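Local atomic coordinates of ricin B-like lectin (Macrolepiota procera, PDB entry 4IZX), a protein that binds glycans through a beta-trefoil lectin domain, holding the galactose of lactose in a sugar site. Residues G18-D22 and I32-H37; T49-L55 and P82-I87; F97-V101 and T127-L131. One frame throughout, in Å; residues are numbered along the deposited sequence.

The three contacts follow one another along the chain, and none encloses or crosses another. Contact 1 comes first and closes a short loop, the turn of the hairpin of strands 20-23 and 31-34, where galactose binds. Contact 2 closes a longer loop of 26 residues. It ties the start of strand 53-57 to the residues leading into strand 86-89. Contact 3 spans 25 residues and ties strand 97-100 to the loop between strands 120-126 and 135-138. Contacts 2 and 3 touch, because strands 86-89 and 97-100 pair: H86 O lies 2.8 Å from F100 N. Contacts 1 and 2 lie on opposite sides of the chain's centre, their centres about 21 Å apart.

Contact 1 (G18-D22 and I32-H37). With GAL (beta-D-galactopyranose), chain B.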
loop_
_atom_site.group_PDB
_atom_site.type_symbol
_atom_site.label_atom_id
_atom_site.label_comp_id
_atom_site.label_asym_id
_atom_site.label_seq_id
_atom_site.Cartn_x
_atom_site.Cartn_y
_atom_site.Cartn_z
ATOM N N GLY A 18 -2.517 -11.483 -5.206
ATOM C CA GLY A 18 -1.830 -11.273 -6.458
ATOM C C GLY A 18 -2.186 -9.995 -7.187
ATOM O O GLY A 18 -1.596 -9.722 -8.232
ATOM N N THR A 19 -3.172 -9.262 -6.714
ATOM C CA THR A 19 -3.512 -7.963 -7.213
ATOM C C THR A 19 -2.605 -6.912 -6.566
ATOM O O THR A 19 -1.945 -7.179 -5.576
ATOM C CB THR A 19 -4.997 -7.689 -6.983
ATOM O OG1 THR A 19 -5.251 -7.826 -5.586
ATOM C CG2 THR A 19 -5.882 -8.659 -7.794
ATOM N N VAL A 20 -2.552 -5.726 -7.174
ATOM C CA VAL A 20 -1.654 -4.667 -6.750
ATOM C C VAL A 20 -2.407 -3.480 -6.185
ATOM O O VAL A 20 -3.606 -3.278 -6.459
ATOM C CB VAL A 20 -0.719 -4.208 -7.878
ATOM C CG1 VAL A 20 0.075 -5.366 -8.440
ATOM C CG2 VAL A 20 -1.463 -3.462 -8.969
ATOM N N ILE A 21 -1.690 -2.648 -5.433
ATOM C CA ILE A 21 -2.218 -1.394 -4.919
ATOM C C ILE A 21 -2.378 -0.409 -6.068
ATOM O O ILE A 21 -1.384 -0.047 -6.735
ATOM C CB ILE A 21 -1.329 -0.818 -3.802
ATOM C CG1 ILE A 21 -1.196 -1.830 -2.659
ATOM C CG2 ILE A 21 -1.826 0.531 -3.359
ATOM C CD1 ILE A 21 -0.501 -1.294 -1.426
ATOM N N ASP A 22 -3.605 0.045 -6.274
ATOM C CA ASP A 22 -4.021 0.790 -7.459
ATOM C C ASP A 22 -4.819 2.009 -6.999
ATOM O O ASP A 22 -5.715 1.922 -6.173
ATOM C CB ASP A 22 -4.815 -0.219 -8.315
ATOM C CG ASP A 22 -5.520 0.348 -9.549
ATOM O OD1 ASP A 22 -6.249 1.357 -9.393
ATOM O OD2 ASP A 22 -5.391 -0.296 -10.633
ATOM N N ILE A 32 -7.393 0.660 -4.152
ATOM C CA ILE A 32 -8.012 -0.622 -4.370
ATOM C C ILE A 32 -6.970 -1.661 -4.760
ATOM O O ILE A 32 -5.856 -1.326 -5.192
ATOM C CB ILE A 32 -9.090 -0.521 -5.481
ATOM C CG1 ILE A 32 -8.457 -0.045 -6.805
ATOM C CG2 ILE A 32 -10.222 0.399 -5.049
ATOM C CD1 ILE A 32 -9.391 -0.062 -8.008
ATOM N N GLY A 33 -7.344 -2.926 -4.666
ATOM C CA GLY A 33 -6.598 -3.995 -5.303
ATOM C C GLY A 33 -7.068 -4.212 -6.712
ATOM O O GLY A 33 -8.279 -4.278 -6.953
ATOM N N TYR A 34 -6.147 -4.371 -7.669
ATOM C CA TYR A 34 -6.517 -4.503 -9.055
ATOM C C TYR A 34 -5.465 -5.303 -9.775
ATOM O O TYR A 34 -4.274 -5.201 -9.450
ATOM C CB TYR A 34 -6.663 -3.099 -9.689
ATOM C CG TYR A 34 -7.558 -3.030 -10.922
ATOM C CD1 TYR A 34 -8.938 -2.861 -10.795
ATOM C CD2 TYR A 34 -7.024 -3.063 -12.181
ATOM C CE1 TYR A 34 -9.749 -2.698 -11.898
ATOM C CE2 TYR A 34 -7.812 -2.935 -13.300
ATOM C CZ TYR A 34 -9.187 -2.756 -13.154
ATOM O OH TYR A 34 -9.963 -2.526 -14.279
ATOM N N PRO A 35 -5.834 -6.078 -10.808
ATOM C CA PRO A 35 -4.794 -6.772 -11.593
ATOM C C PRO A 35 -3.794 -5.786 -12.201
ATOM O O PRO A 35 -4.171 -4.737 -12.683
ATOM C CB PRO A 35 -5.600 -7.531 -12.647
ATOM C CG PRO A 35 -6.925 -7.794 -11.969
ATOM C CD PRO A 35 -7.191 -6.503 -11.196
ATOM N N TYR A 36 -2.515 -6.160 -12.207
ATOM C CA TYR A 36 -1.473 -5.287 -12.709
ATOM C C TYR A 36 -1.477 -5.205 -14.219
ATOM O O TYR A 36 -1.309 -6.219 -14.907
ATOM C CB TYR A 36 -0.090 -5.784 -12.248
ATOM C CG TYR A 36 1.028 -4.840 -12.580
ATOM C CD1 TYR A 36 1.029 -3.559 -12.068
ATOM C CD2 TYR A 36 2.094 -5.237 -13.399
ATOM C CE1 TYR A 36 2.067 -2.687 -12.353
ATOM C CE2 TYR A 36 3.112 -4.367 -13.688
ATOM C CZ TYR A 36 3.103 -3.086 -13.173
ATOM O OH TYR A 36 4.100 -2.148 -13.408
ATOM N N HIS A 37 -1.555 -3.991 -14.742
ATOM C CA HIS A 37 -1.481 -3.733 -16.170
ATOM C C HIS A 37 -0.386 -2.715 -16.502
ATOM O O HIS A 37 -0.374 -2.218 -17.600
ATOM C CB HIS A 37 -2.838 -3.305 -16.743
ATOM C CG HIS A 37 -3.448 -2.148 -16.044
ATOM N ND1 HIS A 37 -3.100 -0.859 -16.330
ATOM C CD2 HIS A 37 -4.454 -2.082 -15.158
ATOM C CE1 HIS A 37 -3.801 -0.057 -15.550
ATOM N NE2 HIS A 37 -4.628 -0.771 -14.825
HETATM C C1 GAL B . -9.321 2.026 -14.381
HETATM C C2 GAL B . -7.852 1.848 -14.146
HETATM C C3 GAL B . -7.606 0.625 -13.265
HETATM C C4 GAL B . -8.473 0.700 -12.002
HETATM C C5 GAL B . -9.914 0.890 -12.420
HETATM C C6 GAL B . -10.874 0.971 -11.235
HETATM O O2 GAL B . -7.206 1.651 -15.388
HETATM O O3 GAL B . -6.214 0.576 -12.950
HETATM O O4 GAL B . -8.071 1.819 -11.184
HETATM O O5 GAL B . -10.058 2.098 -13.163
HETATM O O6 GAL B . -12.228 1.081 -11.717
HETATM O O HOH W 1 -1.934 -8.650 -10.839
#
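Segments 18-22 and 32-37 pair as an antiparallel hairpin, with strand axes 4.7 Å apart at closest approach and 125° between their directions. V20-Y34 and D22-I32 are hydrogen-bonded pairs; I21-G33 between them is a non-hydrogen-bonded pair. V20 N-Y34 O is 2.9 Å, Y34 N-V20 O 3.0 Å, D22 N-I32 O 2.8 Å and I32 N-D22 O 2.9 Å. Past the strands, water 1 joins G18 O (2.8 Å) to Y36 N (2.9 Å). V20 CG1 packs on Y36 CB at 3.8 Å. V20, D22, I32 and Y34 share one sheet face, and D22 meets the sugar there. Galactose O4 donates to D22 OD1 and O3 to D22 OD2, each at 2.6 Å. H37 NE2 donates to galactose O3 at 2.8 Å. Galactose C3 lies over one face of the Y34 ring, 3.6 Å from CE2. G25 and N41 also bind the sugar. A carboxylate reading the O3/O4 pair, beside an aromatic platform, is consistent with selection for galactose, whose O4 is axial.

Contact 2 (T49-L55 and P82-I87); sequences TGKAWTL and PFEWHI
Segments 49-55 and 82-87 run antiparallel and meet in a single bridge. W53 and W85 form a hydrogen-bonded pair, CA atoms 5.0 Å apart. A52 faces H86 and T54 faces E84. Strand 53-55 is extended; T49-A52 form the turn before it. Both bridge amides are satisfied: W53 N gives to W85 O at 2.9 Å, and W85 N to W53 O at 2.8 Å. In the turn, T49 N binds A52 O (2.9 Å), and T49 OG1 accepts from K51 N at 3.2 Å, an ST turn. T49 OG1 donates to E84 OE1 at 2.7 Å. K51 NZ makes a salt bridge to E84 OE1 at 2.8 Å, with a weak bond to E84 OE2 at 3.2 Å. Three waters bridge the segments. Water 2 joins K51 O (3.0 Å) and H86 NE2 (2.9 Å). Water 3 joins W53 NE1 and I87 O, each at 2.8 Å. Water 4 joins L55 N (2.9 Å) and F83 O (2.7 Å). W85 NE1 binds L64 O outside. W53 (m, chi2 92°) takes I87 CD1 over its five-membered ring, 4.1 Å from the centroid, a CH-pi contact. I87 is m,t. L55 CD1 lies 4.3 Å from I87 CD1. W53 and I87 also line the benzamidine pocket. The short bridge joins two of the antiparallel strand systems of the beta-trefoil, the fold of ricin B-type lectins.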
loop_
_atom_site.group_PDB
_atom_site.type_symbol
_atom_site.label_atom_id
_atom_site.label_comp_id
_atom_site.label_asym_id
_atom_site.label_seq_id
_atom_site.Cartn_x
_atom_site.Cartn_y
_atom_site.Cartn_z
ATOM N N THR A 49 12.084 9.989 4.174
ATOM C CA THR A 49 12.078 11.356 4.657
ATOM C C THR A 49 13.209 11.635 5.634
ATOM O O THR A 49 13.412 12.755 6.058
ATOM C CB THR A 49 10.778 11.658 5.389
ATOM O OG1 THR A 49 10.733 10.838 6.552
ATOM C CG2 THR A 49 9.547 11.406 4.520
ATOM N N GLY A 50 13.942 10.596 5.996
ATOM C CA GLY A 50 14.894 10.623 7.075
ATOM C C GLY A 50 14.389 9.830 8.247
ATOM O O GLY A 50 15.195 9.396 9.084
ATOM N N LYS A 51 13.072 9.601 8.333
ATOM C CA LYS A 51 12.517 8.839 9.442
ATOM C C LYS A 51 11.388 7.855 9.061
ATOM O O LYS A 51 10.987 7.042 9.869
ATOM C CB LYS A 51 12.016 9.746 10.569
ATOM C CG LYS A 51 10.961 10.700 10.174
ATOM C CD LYS A 51 10.727 11.734 11.272
ATOM C CE LYS A 51 9.445 12.529 11.149
ATOM N NZ LYS A 51 9.284 13.179 9.832
ATOM N N ALA A 52 10.875 7.933 7.854
ATOM C CA ALA A 52 9.757 7.115 7.423
ATOM C C ALA A 52 9.670 7.218 5.906
ATOM O O ALA A 52 10.469 7.907 5.286
ATOM C CB ALA A 52 8.453 7.580 8.075
ATOM N N TRP A 53 8.677 6.540 5.335
ATOM C CA TRP A 53 8.503 6.456 3.893
ATOM C C TRP A 53 7.246 7.170 3.463
ATOM O O TRP A 53 6.179 7.037 4.096
ATOM C CB TRP A 53 8.390 5.007 3.439
ATOM C CG TRP A 53 9.588 4.185 3.694
ATOM C CD1 TRP A 53 9.848 3.417 4.802
ATOM C CD2 TRP A 53 10.725 4.013 2.828
ATOM N NE1 TRP A 53 11.064 2.783 4.673
ATOM C CE2 TRP A 53 11.613 3.125 3.470
ATOM C CE3 TRP A 53 11.070 4.522 1.576
ATOM C CZ2 TRP A 53 12.773 2.709 2.884
ATOM C CZ3 TRP A 53 12.252 4.116 1.002
ATOM C CH2 TRP A 53 13.070 3.228 1.660
ATOM N N THR A 54 7.313 7.888 2.350
ATOM C CA THR A 54 6.126 8.400 1.673
ATOM C C THR A 54 6.042 7.722 0.316
ATOM O O THR A 54 7.070 7.386 -0.293
ATOM C CB THR A 54 6.108 9.936 1.581
ATOM O OG1 THR A 54 7.148 10.332 0.689
ATOM C CG2 THR A 54 6.284 10.559 2.951
ATOM N N LEU A 55 4.815 7.562 -0.157
ATOM C CA LEU A 55 4.533 6.847 -1.414
ATOM C C LEU A 55 3.728 7.763 -2.338
ATOM O O LEU A 55 2.587 8.096 -2.032
ATOM C CB LEU A 55 3.760 5.551 -1.172
ATOM C CG LEU A 55 4.617 4.312 -0.875
ATOM C CD1 LEU A 55 5.458 4.479 0.363
ATOM C CD2 LEU A 55 3.795 3.080 -0.733
ATOM N N PRO A 82 2.380 14.654 1.737
ATOM C CA PRO A 82 3.062 13.399 2.008
ATOM C C PRO A 82 2.613 12.820 3.338
ATOM O O PRO A 82 2.515 13.523 4.352
ATOM C CB PRO A 82 4.539 13.795 2.047
ATOM C CG PRO A 82 4.632 15.072 1.289
ATOM C CD PRO A 82 3.326 15.741 1.508
ATOM N N PHE A 83 2.315 11.536 3.324
ATOM C CA PHE A 83 1.891 10.812 4.515
ATOM C C PHE A 83 2.943 9.746 4.828
ATOM O O PHE A 83 3.283 8.919 3.983
ATOM C CB PHE A 83 0.527 10.158 4.306
ATOM C CG PHE A 83 -0.011 9.471 5.517
ATOM C CD1 PHE A 83 -0.714 10.155 6.470
ATOM C CD2 PHE A 83 0.262 8.144 5.737
ATOM C CE1 PHE A 83 -1.184 9.513 7.601
ATOM C CE2 PHE A 83 -0.207 7.498 6.864
ATOM C CZ PHE A 83 -0.948 8.189 7.793
ATOM N N GLU A 84 3.473 9.782 6.041
ATOM C CA GLU A 84 4.542 8.871 6.449
ATOM C C GLU A 84 4.032 7.506 6.870
ATOM O O GLU A 84 3.077 7.382 7.654
ATOM C CB GLU A 84 5.395 9.485 7.556
ATOM C CG GLU A 84 6.358 10.557 7.049
ATOM C CD GLU A 84 7.269 11.114 8.127
ATOM O OE1 GLU A 84 8.398 11.508 7.831
ATOM O OE2 GLU A 84 6.826 11.212 9.289
ATOM N N TRP A 85 4.765 6.503 6.411
ATOM C CA TRP A 85 4.539 5.096 6.716
ATOM C C TRP A 85 5.810 4.477 7.280
ATOM O O TRP A 85 6.909 4.831 6.895
ATOM C CB TRP A 85 4.175 4.317 5.433
ATOM C CG TRP A 85 2.928 4.782 4.781
ATOM C CD1 TRP A 85 2.818 5.604 3.712
ATOM C CD2 TRP A 85 1.586 4.404 5.131
ATOM N NE1 TRP A 85 1.483 5.752 3.359
ATOM C CE2 TRP A 85 0.715 5.021 4.216
ATOM C CE3 TRP A 85 1.028 3.611 6.144
ATOM C CZ2 TRP A 85 -0.673 4.838 4.266
ATOM C CZ3 TRP A 85 -0.333 3.445 6.189
ATOM C CH2 TRP A 85 -1.166 4.058 5.255
ATOM N N HIS A 86 5.645 3.481 8.152
ATOM C CA HIS A 86 6.733 2.588 8.511
ATOM C C HIS A 86 6.581 1.313 7.673
ATOM O O HIS A 86 5.492 0.787 7.528
ATOM C CB HIS A 86 6.710 2.213 9.989
ATOM C CG HIS A 86 7.177 3.316 10.902
ATOM N ND1 HIS A 86 7.163 3.200 12.281
ATOM C CD2 HIS A 86 7.727 4.523 10.622
ATOM C CE1 HIS A 86 7.695 4.288 12.800
ATOM N NE2 HIS A 86 8.043 5.103 11.822
ATOM N N ILE A 87 7.690 0.835 7.116
ATOM C CA ILE A 87 7.682 -0.332 6.261
ATOM C C ILE A 87 8.688 -1.324 6.809
ATOM O O ILE A 87 9.839 -0.976 7.009
ATOM C CB ILE A 87 7.994 0.033 4.800
ATOM C CG1 ILE A 87 6.975 1.056 4.283
ATOM C CG2 ILE A 87 8.026 -1.224 3.954
ATOM C CD1 ILE A 87 7.169 1.462 2.854
HETATM O O HOH W 2 8.971 7.806 11.952
HETATM O O HOH W 3 11.719 1.058 6.751
HETATM O O HOH W 4 2.575 8.612 1.416
#

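Contact 3 (F97-V101 and T127-L131); sequences FRIFV and TWEGL
Residues 97-100 form an extended strand; 127-131 have no regular strand, and L131 begins a 3-10 turn. The backbones stay apart, F100 CA and T127 CA being nearest at 8.7 Å. Long side chains therefore bridge the gap. R98 points toward the loop with chi1 m, chi2 and chi3 t, and chi4 -89°, so its chain is almost fully stretched. At its guanidinium edge, R98 NH2 donates to W128 O at 2.8 Å and R98 NH1 weakly at 3.0 Å. D90 forms a salt bridge with R98 NE, and Q133 and N107 accept from NH1. F100 (m, chi2 87°) brings CZ to 3.7 Å from T127 OG1. T127 is t and points toward the strand; its OG1 is hydrogen-bonded to N107. W128 (p, chi2 -71°) and E129 (p) point away from the strand. This is beta-trefoil packing away from the sugar site: buried R98 ties strand to loop carbonyl. The loop lies between strands 120-126 and 135-138. Strand 97-100 pairs with strand 86-89, while I99 and F100 also touch strand 106-110.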
loop_
_atom_site.group_PDB
_atom_site.type_symbol
_atom_site.label_atom_id
_atom_site.label_comp_id
_atom_site.label_asym_id
_atom_site.label_seq_id
_atom_site.Cartn_x
_atom_site.Cartn_y
_atom_site.Cartn_z
ATOM N N PHE A 97 6.590 -7.588 2.908
ATOM C CA PHE A 97 6.562 -6.421 3.743
ATOM C C PHE A 97 5.178 -6.183 4.338
ATOM O O PHE A 97 4.147 -6.580 3.783
ATOM C CB PHE A 97 6.911 -5.159 2.903
ATOM C CG PHE A 97 8.308 -5.174 2.355
ATOM C CD1 PHE A 97 9.352 -4.624 3.059
ATOM C CD2 PHE A 97 8.578 -5.707 1.118
ATOM C CE1 PHE A 97 10.606 -4.527 2.518
ATOM C CE2 PHE A 97 9.838 -5.658 0.592
ATOM C CZ PHE A 97 10.848 -5.055 1.288
ATOM N N ARG A 98 5.185 -5.452 5.444
ATOM C CA ARG A 98 4.019 -4.834 6.021
ATOM C C ARG A 98 4.225 -3.328 6.057
ATOM O O ARG A 98 5.343 -2.840 6.244
ATOM C CB ARG A 98 3.762 -5.366 7.439
ATOM C CG ARG A 98 3.347 -6.832 7.410
ATOM C CD ARG A 98 3.298 -7.425 8.795
ATOM N NE ARG A 98 2.872 -8.808 8.759
ATOM C CZ ARG A 98 1.624 -9.224 8.826
ATOM N NH1 ARG A 98 0.651 -8.364 9.022
ATOM N NH2 ARG A 98 1.351 -10.518 8.725
ATOM N N ILE A 99 3.131 -2.583 5.905
ATOM C CA ILE A 99 3.158 -1.133 5.795
ATOM C C ILE A 99 2.245 -0.603 6.893
ATOM O O ILE A 99 1.031 -0.865 6.875
ATOM C CB ILE A 99 2.732 -0.687 4.393
ATOM C CG1 ILE A 99 3.658 -1.294 3.306
ATOM C CG2 ILE A 99 2.715 0.836 4.300
ATOM C CD1 ILE A 99 3.203 -1.046 1.878
ATOM N N PHE A 100 2.840 0.037 7.876
ATOM C CA PHE A 100 2.178 0.457 9.127
ATOM C C PHE A 100 2.011 1.959 9.170
ATOM O O PHE A 100 2.897 2.725 8.842
ATOM C CB PHE A 100 3.018 0.073 10.342
ATOM C CG PHE A 100 3.024 -1.383 10.690
ATOM C CD1 PHE A 100 3.919 -2.250 10.120
ATOM C CD2 PHE A 100 2.170 -1.855 11.664
ATOM C CE1 PHE A 100 3.948 -3.579 10.503
ATOM C CE2 PHE A 100 2.160 -3.177 12.023
ATOM C CZ PHE A 100 3.072 -4.029 11.481
ATOM N N VAL A 101 0.907 2.409 9.778
ATOM C CA VAL A 101 0.865 3.797 10.274
ATOM C C VAL A 101 1.915 3.872 11.393
ATOM O O VAL A 101 1.918 3.035 12.310
ATOM C CB VAL A 101 -0.523 4.210 10.798
ATOM C CG1 VAL A 101 -0.508 5.630 11.351
ATOM C CG2 VAL A 101 -1.583 4.057 9.693
ATOM N N THR A 127 -2.633 -5.610 13.094
ATOM C CA THR A 127 -1.711 -6.532 12.508
ATOM C C THR A 127 -1.881 -7.966 13.045
ATOM O O THR A 127 -1.973 -8.183 14.256
ATOM C CB THR A 127 -0.270 -6.041 12.677
ATOM O OG1 THR A 127 0.603 -6.755 11.818
ATOM C CG2 THR A 127 0.253 -6.139 14.082
ATOM N N TRP A 128 -1.890 -8.929 12.126
ATOM C CA TRP A 128 -1.900 -10.346 12.484
ATOM C C TRP A 128 -1.397 -11.115 11.290
ATOM O O TRP A 128 -1.063 -10.540 10.237
ATOM C CB TRP A 128 -3.273 -10.819 12.954
ATOM C CG TRP A 128 -4.359 -10.805 11.912
ATOM C CD1 TRP A 128 -4.951 -9.728 11.376
ATOM C CD2 TRP A 128 -4.968 -11.943 11.316
ATOM N NE1 TRP A 128 -5.907 -10.113 10.477
ATOM C CE2 TRP A 128 -5.925 -11.474 10.415
ATOM C CE3 TRP A 128 -4.781 -13.341 11.445
ATOM C CZ2 TRP A 128 -6.702 -12.337 9.643
ATOM C CZ3 TRP A 128 -5.552 -14.178 10.659
ATOM C CH2 TRP A 128 -6.508 -13.677 9.786
ATOM N N GLU A 129 -1.318 -12.440 11.395
ATOM C CA GLU A 129 -0.611 -13.221 10.416
ATOM C C GLU A 129 -1.281 -13.317 9.046
ATOM O O GLU A 129 -0.647 -13.762 8.114
ATOM C CB GLU A 129 -0.315 -14.622 10.975
ATOM C CG GLU A 129 -1.464 -15.491 11.240
ATOM C CD GLU A 129 -1.115 -16.572 12.260
ATOM O OE1 GLU A 129 -1.255 -17.757 11.855
ATOM O OE2 GLU A 129 -0.765 -16.258 13.476
ATOM N N GLY A 130 -2.545 -12.905 8.936
ATOM C CA GLY A 130 -3.294 -12.988 7.682
ATOM C C GLY A 130 -2.453 -12.507 6.501
ATOM O O GLY A 130 -1.956 -11.405 6.486
ATOM N N LEU A 131 -2.355 -13.335 5.483
ATOM C CA LEU A 131 -1.437 -13.096 4.385
ATOM C C LEU A 131 -1.859 -11.931 3.518
ATOM O O LEU A 131 -1.028 -11.367 2.795
ATOM C CB LEU A 131 -1.307 -14.339 3.534
ATOM C CG LEU A 131 -0.700 -15.509 4.262
ATOM C CD1 LEU A 131 -0.709 -16.672 3.325
ATOM C CD2 LEU A 131 0.708 -15.186 4.718
#